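PDB 5ZBF: cupin domain protein from Microcystis aeruginosa DIANCHI905, which binds iron(II) and 4-hydroxyphenylpyruvic acid and probably acts as an isomerase in the biosynthesis of the Choi moiety of aeruginosins. Local coordinates for residues T27-S32 and I158-N163; E47-M52 and V82-V87; N118-T123 and V138-P143. All blocks are in the same frame, centred on the assembly; numbering follows the deposited sequence. Where two conformers were deposited one is given.

Contact 1: residues T27-S32 and I158-N163; sequences TIFQLS and IGFILN
F29 and F160 meet at the seam between the two cupin domains, an example of two β-domains meeting through apolar side chains. The aromatic contribution comes first. F29 CZ comes to 3.6 Å from F160 CE2, so that F160 lies at the rim of the F29 ring. The planes are inclined at 57° and the centroids lie 5.4 Å apart, an oblique meeting. With CG anti to its backbone N (chi1 175°), the F29 ring extends across to the other strand. I158 supplies the aliphatic partners: I158 CG2 rests 3.9 Å from F29 CD1, and I158 CD1 3.9 Å from T27 CG2. The hydroxyl of T27 takes no part in this and hydrogen-bonds to R101. A serine in place of F29 would probably open a gap beside F160, which would lose its aromatic partner on this strand, and leave I158 with T27 as its remaining neighbour here. The two strand segments run nearly parallel, and their axes approach to 9.8 Å. Strand 27-34 lies between strands 17-24 and 94-101, while 156-161 adjoins 201-208; F97 of strand 94-101 meets both phenylalanine rings and I206 reaches F29, so the contact lies deep between the domains.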
loop_
_atom_site.group_PDB
_atom_site.type_symbol
_atom_site.label_atom_id
_atom_site.label_comp_id
_atom_site.label_asym_id
_atom_site.label_seq_id
_atom_site.Cartn_x
_atom_site.Cartn_y
_atom_site.Cartn_z
ATOM N N THR A 27 -3.108 12.065 1.283
ATOM C CA THR A 27 -3.307 10.639 1.443
ATOM C C THR A 27 -2.724 10.193 2.785
ATOM O O THR A 27 -1.628 10.605 3.165
ATOM C CB THR A 27 -2.600 9.869 0.314
ATOM O OG1 THR A 27 -3.021 10.396 -0.945
ATOM C CG2 THR A 27 -2.905 8.377 0.375
ATOM N N ILE A 28 -3.480 9.371 3.501
ATOM C CA ILE A 28 -2.978 8.682 4.682
ATOM C C ILE A 28 -2.644 7.243 4.304
ATOM O O ILE A 28 -3.476 6.535 3.727
ATOM C CB ILE A 28 -4.029 8.683 5.807
ATOM C CG1 ILE A 28 -4.314 10.112 6.274
ATOM C CG2 ILE A 28 -3.568 7.822 6.973
ATOM C CD1 ILE A 28 -5.687 10.272 6.887
ATOM N N PHE A 29 -1.426 6.821 4.622
ATOM C CA PHE A 29 -1.012 5.438 4.469
ATOM C C PHE A 29 -0.843 4.870 5.867
ATOM O O PHE A 29 -0.219 5.509 6.719
ATOM C CB PHE A 29 0.317 5.360 3.706
ATOM C CG PHE A 29 0.883 3.964 3.592
ATOM C CD1 PHE A 29 0.651 3.195 2.461
ATOM C CD2 PHE A 29 1.639 3.407 4.625
ATOM C CE1 PHE A 29 1.152 1.906 2.357
ATOM C CE2 PHE A 29 2.129 2.118 4.535
ATOM C CZ PHE A 29 1.914 1.371 3.383
ATOM N N GLN A 30 -1.378 3.682 6.105
ATOM C CA GLN A 30 -1.162 3.023 7.392
ATOM C C GLN A 30 -0.778 1.563 7.277
ATOM O O GLN A 30 -1.283 0.841 6.432
ATOM C CB GLN A 30 -2.389 3.189 8.303
ATOM C CG GLN A 30 -3.670 2.605 7.747
ATOM C CD GLN A 30 -4.924 3.101 8.467
ATOM O OE1 GLN A 30 -4.973 4.226 8.948
ATOM N NE2 GLN A 30 -5.941 2.264 8.517
ATOM N N LEU A 31 0.146 1.139 8.136
ATOM C CA LEU A 31 0.418 -0.271 8.332
ATOM C C LEU A 31 -0.440 -0.716 9.513
ATOM O O LEU A 31 -0.514 -0.004 10.522
ATOM C CB LEU A 31 1.902 -0.504 8.638
ATOM C CG LEU A 31 2.933 -0.154 7.572
ATOM C CD1 LEU A 31 4.341 -0.235 8.147
ATOM C CD2 LEU A 31 2.781 -1.065 6.366
ATOM N N SER A 32 -1.087 -1.866 9.357
ATOM C CA SER A 32 -2.062 -2.396 10.317
ATOM C C SER A 32 -1.621 -3.728 10.899
ATOM O O SER A 32 -1.038 -4.547 10.198
ATOM C CB SER A 32 -3.401 -2.637 9.613
ATOM O OG SER A 32 -4.073 -1.423 9.337
ATOM N N ILE A 158 3.621 6.320 -3.406
ATOM C CA ILE A 158 3.987 5.886 -2.066
ATOM C C ILE A 158 4.528 4.482 -2.199
ATOM O O ILE A 158 3.910 3.652 -2.866
ATOM C CB ILE A 158 2.760 5.867 -1.143
ATOM C CG1 ILE A 158 2.212 7.290 -0.994
ATOM C CG2 ILE A 158 3.117 5.266 0.213
ATOM C CD1 ILE A 158 0.815 7.352 -0.422
ATOM N N GLY A 159 5.655 4.188 -1.550
ATOM C CA GLY A 159 6.186 2.826 -1.631
ATOM C C GLY A 159 6.889 2.321 -0.383
ATOM O O GLY A 159 7.253 3.087 0.498
ATOM N N PHE A 160 7.087 1.009 -0.337
ATOM C CA PHE A 160 7.760 0.373 0.774
ATOM C C PHE A 160 8.233 -1.003 0.356
ATOM O O PHE A 160 7.803 -1.522 -0.665
ATOM C CB PHE A 160 6.820 0.294 1.999
ATOM C CG PHE A 160 5.602 -0.577 1.804
ATOM C CD1 PHE A 160 5.573 -1.885 2.284
ATOM C CD2 PHE A 160 4.456 -0.073 1.184
ATOM C CE1 PHE A 160 4.446 -2.674 2.126
ATOM C CE2 PHE A 160 3.343 -0.866 1.005
ATOM C CZ PHE A 160 3.331 -2.169 1.484
ATOM N N ILE A 161 9.083 -1.608 1.176
ATOM C CA ILE A 161 9.597 -2.941 0.877
ATOM C C ILE A 161 9.261 -3.921 1.988
ATOM O O ILE A 161 8.982 -3.516 3.115
ATOM C CB ILE A 161 11.116 -2.930 0.593
ATOM C CG1 ILE A 161 11.932 -2.612 1.856
ATOM C CG2 ILE A 161 11.416 -1.947 -0.524
ATOM C CD1 ILE A 161 13.432 -2.696 1.661
ATOM N N LEU A 162 9.280 -5.207 1.642
ATOM C CA LEU A 162 8.878 -6.283 2.547
ATOM C C LEU A 162 10.043 -6.998 3.209
ATOM O O LEU A 162 9.847 -7.713 4.185
ATOM C CB LEU A 162 8.090 -7.328 1.772
ATOM C CG LEU A 162 6.854 -6.823 1.047
ATOM C CD1 LEU A 162 6.146 -7.968 0.340
ATOM C CD2 LEU A 162 5.941 -6.114 2.039
ATOM N N ASN A 163 11.237 -6.824 2.654
ATOM C CA ASN A 163 12.420 -7.547 3.107
ATOM C C ASN A 163 13.664 -6.810 2.639
ATOM O O ASN A 163 13.601 -6.052 1.676
ATOM C CB ASN A 163 12.422 -8.961 2.534
ATOM C CG ASN A 163 12.614 -8.981 1.027
ATOM O OD1 ASN A 163 11.763 -8.511 0.264
ATOM N ND2 ASN A 163 13.751 -9.509 0.591
#

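Contact 2: residues E47-M52 and V82-V87. With FE2 (Fe (II) ion), chain C; ENO (3-(4-hydroxy-phenyl)pyruvic acid), chain B.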
loop_
_atom_site.group_PDB
_atom_site.type_symbol
_atom_site.label_atom_id
_atom_site.label_comp_id
_atom_site.label_asym_id
_atom_site.label_seq_id
_atom_site.Cartn_x
_atom_site.Cartn_y
_atom_site.Cartn_z
ATOM N N GLU A 47 -13.563 9.364 3.400
ATOM C CA GLU A 47 -12.386 8.939 2.647
ATOM C C GLU A 47 -12.654 7.608 1.958
ATOM O O GLU A 47 -13.229 6.684 2.557
ATOM C CB GLU A 47 -11.159 8.801 3.547
ATOM C CG GLU A 47 -10.678 10.110 4.168
ATOM C CD GLU A 47 -11.421 10.509 5.433
ATOM O OE1 GLU A 47 -12.252 9.718 5.940
ATOM O OE2 GLU A 47 -11.169 11.628 5.927
ATOM N N SER A 48 -12.252 7.530 0.692
ATOM C CA SER A 48 -12.152 6.258 -0.012
ATOM C C SER A 48 -10.964 5.491 0.534
ATOM O O SER A 48 -9.983 6.091 0.992
ATOM C CB SER A 48 -11.953 6.480 -1.506
ATOM O OG SER A 48 -13.037 7.196 -2.060
ATOM N N GLN A 49 -11.052 4.170 0.464
ATOM C CA GLN A 49 -10.069 3.301 1.094
ATOM C C GLN A 49 -9.753 2.097 0.224
ATOM O O GLN A 49 -10.644 1.493 -0.384
ATOM C CB GLN A 49 -10.608 2.839 2.447
ATOM C CG GLN A 49 -9.707 1.897 3.230
ATOM C CD GLN A 49 -10.365 1.404 4.500
ATOM O OE1 GLN A 49 -10.450 0.200 4.758
ATOM N NE2 GLN A 49 -10.850 2.340 5.294
ATOM N N ILE A 50 -8.470 1.767 0.177
ATOM C CA ILE A 50 -7.987 0.540 -0.435
ATOM C C ILE A 50 -6.958 -0.074 0.492
ATOM O O ILE A 50 -6.383 0.625 1.321
ATOM C CB ILE A 50 -7.316 0.793 -1.803
ATOM C CG1 ILE A 50 -6.158 1.798 -1.677
ATOM C CG2 ILE A 50 -8.346 1.301 -2.804
ATOM C CD1 ILE A 50 -5.391 2.040 -2.959
ATOM N N GLY A 51 -6.697 -1.363 0.329
ATOM C CA GLY A 51 -5.660 -2.008 1.113
ATOM C C GLY A 51 -5.404 -3.442 0.738
ATOM O O GLY A 51 -6.125 -4.009 -0.067
ATOM N N MET A 52 -4.361 -4.014 1.340
ATOM C CA MET A 52 -3.960 -5.392 1.067
ATOM C C MET A 52 -3.462 -6.022 2.344
ATOM O O MET A 52 -2.936 -5.335 3.223
ATOM C CB MET A 52 -2.808 -5.457 0.073
ATOM C CG MET A 52 -3.031 -4.773 -1.252
ATOM S SD MET A 52 -1.618 -5.148 -2.312
ATOM C CE MET A 52 -1.621 -6.943 -2.262
ATOM N N VAL A 82 -18.954 3.942 1.831
ATOM C CA VAL A 82 -19.426 2.572 1.659
ATOM C C VAL A 82 -19.104 1.843 2.952
ATOM O O VAL A 82 -17.949 1.837 3.389
ATOM C CB VAL A 82 -18.749 1.874 0.461
ATOM C CG1 VAL A 82 -19.107 0.392 0.407
ATOM C CG2 VAL A 82 -19.142 2.571 -0.829
ATOM N N SER A 83 -20.121 1.252 3.573
ATOM C CA SER A 83 -19.925 0.547 4.837
ATOM C C SER A 83 -19.029 -0.664 4.633
ATOM O O SER A 83 -19.259 -1.470 3.743
ATOM C CB SER A 83 -21.261 0.123 5.447
ATOM O OG SER A 83 -21.947 1.248 5.968
ATOM N N HIS A 84 -18.000 -0.784 5.464
ATOM C CA HIS A 84 -17.078 -1.912 5.363
ATOM C C HIS A 84 -16.610 -2.360 6.729
ATOM O O HIS A 84 -16.356 -1.539 7.619
ATOM C CB HIS A 84 -15.895 -1.575 4.469
ATOM C CG HIS A 84 -15.125 -0.369 4.902
ATOM N ND1 HIS A 84 -15.546 0.915 4.638
ATOM C CD2 HIS A 84 -13.939 -0.252 5.546
ATOM C CE1 HIS A 84 -14.662 1.770 5.119
ATOM N NE2 HIS A 84 -13.680 1.084 5.676
ATOM N N GLY A 85 -16.499 -3.676 6.880
ATOM C CA GLY A 85 -15.994 -4.291 8.110
ATOM C C GLY A 85 -15.115 -5.468 7.747
ATOM O O GLY A 85 -14.986 -5.806 6.569
ATOM N N PHE A 86 -14.523 -6.097 8.765
ATOM C CA PHE A 86 -13.587 -7.195 8.563
ATOM C C PHE A 86 -13.672 -8.241 9.667
ATOM O O PHE A 86 -14.021 -7.935 10.810
ATOM C CB PHE A 86 -12.139 -6.679 8.531
ATOM C CG PHE A 86 -11.875 -5.650 7.464
ATOM C CD1 PHE A 86 -11.537 -6.034 6.172
ATOM C CD2 PHE A 86 -11.927 -4.291 7.765
ATOM C CE1 PHE A 86 -11.283 -5.083 5.198
ATOM C CE2 PHE A 86 -11.671 -3.333 6.797
ATOM C CZ PHE A 86 -11.345 -3.732 5.509
ATOM N N VAL A 87 -13.342 -9.476 9.312
ATOM C CA VAL A 87 -13.022 -10.506 10.289
ATOM C C VAL A 87 -11.655 -11.080 9.940
ATOM O O VAL A 87 -11.362 -11.343 8.779
ATOM C CB VAL A 87 -14.057 -11.651 10.284
ATOM C CG1 VAL A 87 -13.568 -12.842 11.109
ATOM C CG2 VAL A 87 -15.407 -11.141 10.778
HETATM FE FE FE2 C . -12.254 2.146 6.882
HETATM O O4 ENO B . -11.253 0.369 7.422
HETATM C C9 ENO B . -10.930 -0.513 11.663
HETATM C C8 ENO B . -11.951 -0.646 12.606
HETATM C C7 ENO B . -13.233 -1.027 12.207
HETATM C C6 ENO B . -13.488 -1.276 10.860
HETATM C C5 ENO B . -12.468 -1.143 9.919
HETATM C C4 ENO B . -11.186 -0.764 10.313
HETATM O O3 ENO B . -14.236 -1.155 13.123
HETATM C C3 ENO B . -10.098 -0.616 9.267
HETATM C C2 ENO B . -10.480 0.550 8.368
HETATM C C1 ENO B . -9.965 1.897 8.634
HETATM O O2 ENO B . -8.967 2.072 9.382
HETATM O O1 ENO B . -10.553 2.862 8.095
#
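A single iron(II) ion is gripped from both segments, by H84 NE2 at 2.1 Å and by the amide end of Q49. This is the metal site of the cupin fold: H43, H45 and Q49 come from the first conserved motif, where a glutamate is the more usual third ligand, and H84 comes from the second. The nitrogen and oxygen of the Q49 amide are probably exchanged in the model; the atom modelled as Q49 NE2 is also 2.1 Å from the iron, a place that the oxygen probably takes. Q49 reaches the ion on an extended chain, with CG anti to the backbone N (chi1 179°).

The bound 4-hydroxyphenylpyruvic acid completes six-fold coordination as a bidentate chelate. Its keto oxygen O4 and its carboxylate oxygen O1 both bind the iron, which closes a five-membered ring. O1 stands nearly opposite H84 NE2 across the metal, whereas O4 lies at about a right angle to it. E41 O, K100 and Q30 hydrogen-bond to the ligand as well.

F86 adds an apolar wall. Its edge is turned to the chelate, with CE2 3.8 Å from O4 and CD2 3.9 Å from the ligand ring carbon C5, while its ring meets H76 edge-to-face. A second-shell bond sets the imidazole that binds the iron: H84 ND1 donates to V82 O over 2.9 Å, at 172° and in the plane of the ring, which fixes the rotation of H84 and aims NE2 at the iron.

Contact 3: residues N118-T123 and V138-P143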
loop_
_atom_site.group_PDB
_atom_site.type_symbol
_atom_site.label_atom_id
_atom_site.label_comp_id
_atom_site.label_asym_id
_atom_site.label_seq_id
_atom_site.Cartn_x
_atom_site.Cartn_y
_atom_site.Cartn_z
ATOM N N ASN A 118 2.504 -8.491 -14.999
ATOM C CA ASN A 118 2.691 -7.386 -15.922
ATOM C C ASN A 118 4.170 -7.016 -16.030
ATOM O O ASN A 118 5.037 -7.758 -15.564
ATOM C CB ASN A 118 1.858 -6.179 -15.465
ATOM C CG ASN A 118 1.231 -5.426 -16.625
ATOM O OD1 ASN A 118 1.931 -4.878 -17.479
ATOM N ND2 ASN A 118 -0.095 -5.393 -16.660
ATOM N N GLN A 119 4.455 -5.878 -16.660
ATOM C CA GLN A 119 5.808 -5.338 -16.714
ATOM C C GLN A 119 5.831 -3.896 -16.202
ATOM O O GLN A 119 4.996 -3.083 -16.586
ATOM C CB GLN A 119 6.343 -5.395 -18.142
ATOM C CG GLN A 119 7.846 -5.219 -18.218
ATOM C CD GLN A 119 8.380 -5.386 -19.624
ATOM O OE1 GLN A 119 8.948 -6.423 -19.963
ATOM N NE2 GLN A 119 8.190 -4.368 -20.456
ATOM N N ASP A 120 6.789 -3.592 -15.329
ATOM C CA ASP A 120 6.958 -2.236 -14.809
ATOM C C ASP A 120 7.484 -1.350 -15.927
ATOM O O ASP A 120 8.474 -1.691 -16.565
ATOM C CB ASP A 120 7.940 -2.228 -13.637
ATOM C CG ASP A 120 8.127 -0.841 -13.032
ATOM O OD1 ASP A 120 7.127 -0.257 -12.547
ATOM O OD2 ASP A 120 9.278 -0.343 -13.033
ATOM N N LYS A 121 6.823 -0.219 -16.159
ATOM C CA LYS A 121 7.173 0.668 -17.267
ATOM C C LYS A 121 8.618 1.161 -17.220
ATOM O O LYS A 121 9.386 0.944 -18.160
ATOM N N ILE A 122 8.982 1.803 -16.112
ATOM C CA ILE A 122 10.269 2.494 -15.991
ATOM C C ILE A 122 11.482 1.561 -16.023
ATOM O O ILE A 122 12.489 1.875 -16.659
ATOM C CB ILE A 122 10.332 3.327 -14.696
ATOM N N THR A 123 11.382 0.422 -15.336
ATOM C CA THR A 123 12.493 -0.528 -15.224
ATOM C C THR A 123 12.446 -1.669 -16.240
ATOM O O THR A 123 13.460 -2.323 -16.469
ATOM C CB THR A 123 12.516 -1.202 -13.839
ATOM O OG1 THR A 123 11.333 -1.990 -13.674
ATOM C CG2 THR A 123 12.623 -0.170 -12.724
ATOM N N VAL A 138 1.503 -1.734 -7.664
ATOM C CA VAL A 138 2.526 -2.516 -8.346
ATOM C C VAL A 138 3.389 -3.198 -7.296
ATOM O O VAL A 138 3.893 -2.542 -6.404
ATOM C CB VAL A 138 3.418 -1.615 -9.224
ATOM C CG1 VAL A 138 4.440 -2.457 -9.987
ATOM C CG2 VAL A 138 2.554 -0.793 -10.172
ATOM N N MET A 139 3.539 -4.513 -7.406
ATOM C CA MET A 139 4.454 -5.283 -6.558
ATOM C C MET A 139 5.501 -5.893 -7.477
ATOM O O MET A 139 5.160 -6.471 -8.505
ATOM C CB MET A 139 3.708 -6.400 -5.836
ATOM C CG MET A 139 4.550 -7.159 -4.821
ATOM S SD MET A 139 3.615 -8.320 -3.800
ATOM C CE MET A 139 3.082 -9.529 -5.003
ATOM N N MET A 140 6.768 -5.778 -7.103
ATOM C CA MET A 140 7.842 -6.228 -7.980
ATOM C C MET A 140 9.110 -6.537 -7.221
ATOM O O MET A 140 9.396 -5.918 -6.201
ATOM C CB MET A 140 8.138 -5.152 -9.015
ATOM C CG MET A 140 8.699 -3.871 -8.440
ATOM S SD MET A 140 8.766 -2.579 -9.686
ATOM C CE MET A 140 9.968 -3.250 -10.822
ATOM N N LYS A 141 9.882 -7.479 -7.756
ATOM C CA LYS A 141 11.172 -7.820 -7.176
ATOM C C LYS A 141 12.230 -6.919 -7.778
ATOM O O LYS A 141 12.333 -6.809 -9.010
ATOM C CB LYS A 141 11.516 -9.287 -7.426
ATOM C CG LYS A 141 10.795 -10.228 -6.485
ATOM C CD LYS A 141 11.435 -11.607 -6.433
ATOM C CE LYS A 141 11.180 -12.283 -5.095
ATOM N NZ LYS A 141 9.772 -12.731 -4.948
ATOM N N ILE A 142 12.989 -6.264 -6.909
ATOM C CA ILE A 142 14.160 -5.483 -7.300
ATOM C C ILE A 142 15.365 -6.401 -7.118
ATOM O O ILE A 142 15.739 -6.695 -5.990
ATOM C CB ILE A 142 14.341 -4.222 -6.420
ATOM C CG1 ILE A 142 13.050 -3.378 -6.367
ATOM C CG2 ILE A 142 15.518 -3.385 -6.923
ATOM C CD1 ILE A 142 12.548 -2.890 -7.713
ATOM N N PRO A 143 15.975 -6.872 -8.223
ATOM C CA PRO A 143 17.082 -7.825 -8.051
ATOM C C PRO A 143 18.284 -7.261 -7.289
ATOM O O PRO A 143 18.513 -6.057 -7.301
ATOM C CB PRO A 143 17.485 -8.154 -9.493
ATOM C CG PRO A 143 16.283 -7.832 -10.314
ATOM C CD PRO A 143 15.661 -6.646 -9.644
#
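An Asx motif closes the turn that follows strand 112-119, and it is packed against strand 135-142 of the second cupin domain mainly by M140. Within the turn D120 OD2 accepts twice from T123: from the backbone N over 3.2 Å, met from above the carboxylate plane, and from the hydroxyl OG1 over 2.7 Å, on the anti lone pair. The T123 side chain can do this because its OG1 lies between the backbone N and the carbonyl carbon (chi1 64°), and the same oxygen is hydrogen-bonded to the N of L125.

M140 is the partner from the other strand. Its chain bends at the last torsion, and the terminal methyl CE comes 3.4 Å from T123 OG1, tip to tip, and 3.6 Å from D120 CB. The D120 and M140 side chains cross at about a right angle, with M140 SD 3.8 Å from D120 CG. V138 CG1 adds a looser touch at D120 OD1.

D120 OD1 forms a salt bridge with K205 of strand 201-208. Two donors on one oxygen and a lysine on the other account for both oxygens of a buried carboxylate, which is therefore likely to stay ionised beside the apolar end of M140.

Contact 1 joins the two halves of the bicupin near the centre of the chain, and the other two contacts lie to opposite sides of that centre, about 26 Å apart between their own centres. Contact 2, its centre about 16 Å from that of contact 1, holds the metal site of the first domain. Contact 3, about 17 Å from contact 1 between centres, packs a turn after strand 112-119 against a strand of the second domain. Both are nested within the long loop that contact 1 closes. The side chain of F29 stays about 11 Å from the ligand, yet its neighbour Q30 hydrogen-bonds to the ligand oxygen O2, so one strand serves both interface and pocket.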